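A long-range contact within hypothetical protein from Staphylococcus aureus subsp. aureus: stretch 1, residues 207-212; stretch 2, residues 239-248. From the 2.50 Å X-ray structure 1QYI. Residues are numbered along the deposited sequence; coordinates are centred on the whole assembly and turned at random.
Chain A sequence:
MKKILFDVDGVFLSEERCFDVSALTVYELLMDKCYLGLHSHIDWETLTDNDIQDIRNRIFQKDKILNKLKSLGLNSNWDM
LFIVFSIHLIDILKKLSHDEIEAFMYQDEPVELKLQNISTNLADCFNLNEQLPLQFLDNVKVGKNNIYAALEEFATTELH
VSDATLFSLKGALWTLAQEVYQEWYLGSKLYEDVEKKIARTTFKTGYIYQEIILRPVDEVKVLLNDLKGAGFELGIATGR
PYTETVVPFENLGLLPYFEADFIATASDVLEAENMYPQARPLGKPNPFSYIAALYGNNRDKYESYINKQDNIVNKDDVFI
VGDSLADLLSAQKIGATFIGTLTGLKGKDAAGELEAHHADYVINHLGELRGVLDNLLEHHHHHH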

# COMPACT_ATOMS: atom_id res chain seq x y z
N TYR A 207 -3.62 -12.56 -1.77
CA TYR A 207 -2.72 -12.17 -2.83
C TYR A 207 -1.36 -11.73 -2.28
O TYR A 207 -0.53 -11.20 -3.02
N ILE A 208 -1.15 -11.93 -0.99
CA ILE A 208 0.12 -11.58 -0.39
C ILE A 208 1.09 -12.66 -0.85
O ILE A 208 2.29 -12.44 -0.93
N TYR A 209 0.52 -13.82 -1.16
CA TYR A 209 1.30 -14.95 -1.65
C TYR A 209 1.53 -14.90 -3.16
O TYR A 209 2.30 -15.68 -3.69
N GLN A 210 0.86 -13.98 -3.84
CA GLN A 210 1.03 -13.87 -5.29
C GLN A 210 1.48 -12.46 -5.61
O GLN A 210 0.98 -11.82 -6.53
N GLU A 211 2.44 -11.98 -4.82
CA GLU A 211 2.99 -10.64 -4.97
C GLU A 211 3.75 -10.53 -6.30
O GLU A 211 4.39 -11.48 -6.76
N ILE A 212 3.66 -9.35 -6.91
CA ILE A 212 4.31 -9.05 -8.18
C ILE A 212 5.83 -8.89 -7.99
O ILE A 212 6.29 -7.97 -7.32
N GLY A 239 8.25 0.22 4.43
CA GLY A 239 7.08 0.90 4.97
C GLY A 239 5.95 -0.10 5.18
O GLY A 239 4.90 0.24 5.72
N ARG A 240 6.18 -1.33 4.74
CA ARG A 240 5.21 -2.41 4.88
C ARG A 240 5.19 -2.93 6.32
O ARG A 240 6.21 -2.92 7.00
N PRO A 241 4.01 -3.35 6.81
CA PRO A 241 3.98 -3.86 8.18
C PRO A 241 4.67 -5.23 8.23
O PRO A 241 5.07 -5.79 7.19
N TYR A 242 4.81 -5.78 9.43
CA TYR A 242 5.47 -7.06 9.64
C TYR A 242 5.08 -8.20 8.72
O TYR A 242 5.92 -8.79 8.06
N THR A 243 3.79 -8.53 8.71
CA THR A 243 3.31 -9.64 7.91
C THR A 243 3.47 -9.44 6.41
O THR A 243 3.83 -10.37 5.69
N GLU A 244 3.18 -8.23 5.94
CA GLU A 244 3.29 -7.92 4.52
C GLU A 244 4.72 -7.98 4.02
O GLU A 244 4.97 -7.93 2.81
N THR A 245 5.66 -8.10 4.95
CA THR A 245 7.08 -8.20 4.64
C THR A 245 7.56 -9.65 4.78
O THR A 245 8.08 -10.25 3.84
N VAL A 246 7.37 -10.22 5.97
CA VAL A 246 7.79 -11.59 6.23
C VAL A 246 7.12 -12.64 5.32
O VAL A 246 7.81 -13.34 4.59
N VAL A 247 5.79 -12.72 5.35
CA VAL A 247 5.06 -13.69 4.54
C VAL A 247 5.50 -13.73 3.09
O VAL A 247 5.82 -14.80 2.56
N PRO A 248 5.52 -12.58 2.41
CA PRO A 248 5.94 -12.57 1.00
C PRO A 248 7.35 -13.12 0.82
O PRO A 248 7.57 -14.05 0.04

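The contact is small, with 313 Å² buried over both sides, and it joins parts of the chain at least 29 residues apart. Stretch 1 has no regular helix or strand. Stretch 2 starts as loop and runs into a helix. The backbones come nearest at Y209 and P248, whose CA atoms are 5.8 Å apart.

I208 covers the most surface. It is buried, and its CA-to-CB bond points toward stretch 2. Both chi angles are t, so the side chain is extended and CD1 reaches the helix. CD1 of I208 lies 3.7 Å from CB of V247, an apolar contact. CD1 of I208 also meets the backbone, 3.6 Å from O of T243 and 3.7 Å from CA of E244. O of T243 also accepts a hydrogen bond from N of V247 at 3.1 Å. Further back along the side chain, CG1 of I208 packs 3.5 Å from CG of P248. The isoleucine therefore touches T243, E244, V247 and P248, two pairs one turn apart.

V247 is the main residue on the helix side. Its CA-to-CB bond points toward stretch 1, and chi1 is t. V247 packs against I208 and also reaches Y209, with CG1 of V247 3.4 Å from CE1 of Y209. Y209 begins with its CA-to-CB bond pointing away, but with chi1 m the end of the side chain comes nearer to the helix. The methyl approaches its ring obliquely. The tyrosine remains exposed.

P248 is buried. Its CA-to-CB bond points sideways, and the ring has C-gamma exo pucker. As a proline it has no backbone N-H to give, and the helix is kinked here, where its N has no bond to the turn before.

The polar part of the contact is a salt bridge between E211 and R240, both buried and both with the CA-to-CB bond pointing toward the other stretch. E211 has chi1 t and chi2 p; R240 has chi1 m, then chi2 and chi3 t. NH2 of R240 lies 3.3 Å from OE2 of E211, and NH1 of R240 lies 3.5 Å from OE1 of E211. Both hydrogen bonds are weak because they are long, although their angles are favourable. The carboxylate OE2 sits at the edge of the guanidinium, near its plane. NH1 of R240 also donates to O of E244 at 2.9 Å, which ties the arginine, still in the loop, to the helix that follows. NE and NH2 have further partners elsewhere in the structure.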

# COMPACT_ATOMS: atom_id res chain seq x y z
CB TYR A 207 -3.35 -11.05 -3.66
CG TYR A 207 -4.51 -11.56 -4.48
CD1 TYR A 207 -4.28 -12.25 -5.68
CD2 TYR A 207 -5.82 -11.43 -4.04
CE1 TYR A 207 -5.33 -12.80 -6.41
CE2 TYR A 207 -6.87 -11.98 -4.77
CZ TYR A 207 -6.61 -12.66 -5.95
OH TYR A 207 -7.65 -13.22 -6.66
CB ILE A 208 0.05 -11.56 1.17
CG1 ILE A 208 1.35 -11.01 1.74
CG2 ILE A 208 -0.17 -12.98 1.72
CD1 ILE A 208 1.29 -10.78 3.23
CB TYR A 209 0.60 -16.25 -1.27
CG TYR A 209 0.48 -16.47 0.20
CD1 TYR A 209 1.57 -16.91 0.95
CD2 TYR A 209 -0.74 -16.31 0.85
CE1 TYR A 209 1.44 -17.18 2.31
CE2 TYR A 209 -0.89 -16.57 2.20
CZ TYR A 209 0.20 -17.01 2.93
OH TYR A 209 0.05 -17.31 4.28
CB GLN A 210 -0.28 -14.15 -6.02
CG GLN A 210 -1.07 -15.30 -5.42
CD GLN A 210 -2.20 -15.75 -6.31
OE1 GLN A 210 -3.06 -16.51 -5.87
NE2 GLN A 210 -2.19 -15.31 -7.56
CB GLU A 211 3.90 -10.35 -3.77
CG GLU A 211 4.08 -8.87 -3.43
CD GLU A 211 2.91 -8.27 -2.63
OE1 GLU A 211 2.56 -8.81 -1.56
OE2 GLU A 211 2.35 -7.25 -3.06
CB ILE A 212 3.73 -7.76 -8.81
CG1 ILE A 212 2.62 -7.18 -7.94
CG2 ILE A 212 3.13 -8.08 -10.16
CD1 ILE A 212 3.03 -6.75 -6.51
CB ARG A 240 5.59 -3.59 3.98
CG ARG A 240 5.57 -3.32 2.48
CD ARG A 240 5.85 -4.61 1.73
NE ARG A 240 5.47 -4.53 0.33
CZ ARG A 240 4.88 -5.52 -0.33
NH1 ARG A 240 4.60 -6.67 0.27
NH2 ARG A 240 4.57 -5.35 -1.61
CB PRO A 241 2.48 -3.94 8.49
CG PRO A 241 1.84 -4.12 7.14
CD PRO A 241 2.64 -3.15 6.29
CB TYR A 242 5.29 -7.54 11.08
CG TYR A 242 5.95 -8.87 11.33
CD1 TYR A 242 7.35 -8.99 11.30
CD2 TYR A 242 5.20 -10.01 11.60
CE1 TYR A 242 7.99 -10.20 11.54
CE2 TYR A 242 5.82 -11.24 11.84
CZ TYR A 242 7.22 -11.33 11.82
OH TYR A 242 7.83 -12.53 12.07
CB THR A 243 1.84 -9.90 8.20
OG1 THR A 243 1.04 -8.85 7.62
CG2 THR A 243 1.61 -9.93 9.71
CB GLU A 244 2.67 -6.54 4.24
CG GLU A 244 1.18 -6.63 3.88
CD GLU A 244 0.37 -5.42 4.33
OE1 GLU A 244 0.81 -4.28 4.07
OE2 GLU A 244 -0.70 -5.61 4.94
CB THR A 245 7.92 -7.33 5.61
OG1 THR A 245 7.29 -6.05 5.75
CG2 THR A 245 9.33 -7.14 5.07
CB VAL A 246 7.55 -11.97 7.72
CG1 VAL A 246 7.62 -13.48 7.90
CG2 VAL A 246 8.61 -11.30 8.57
CB VAL A 247 3.54 -13.43 4.61
CG1 VAL A 247 2.79 -14.46 3.79
CG2 VAL A 247 3.08 -13.47 6.06
CB PRO A 248 5.84 -11.09 0.62
CG PRO A 248 4.79 -10.56 1.56
CD PRO A 248 5.13 -11.23 2.86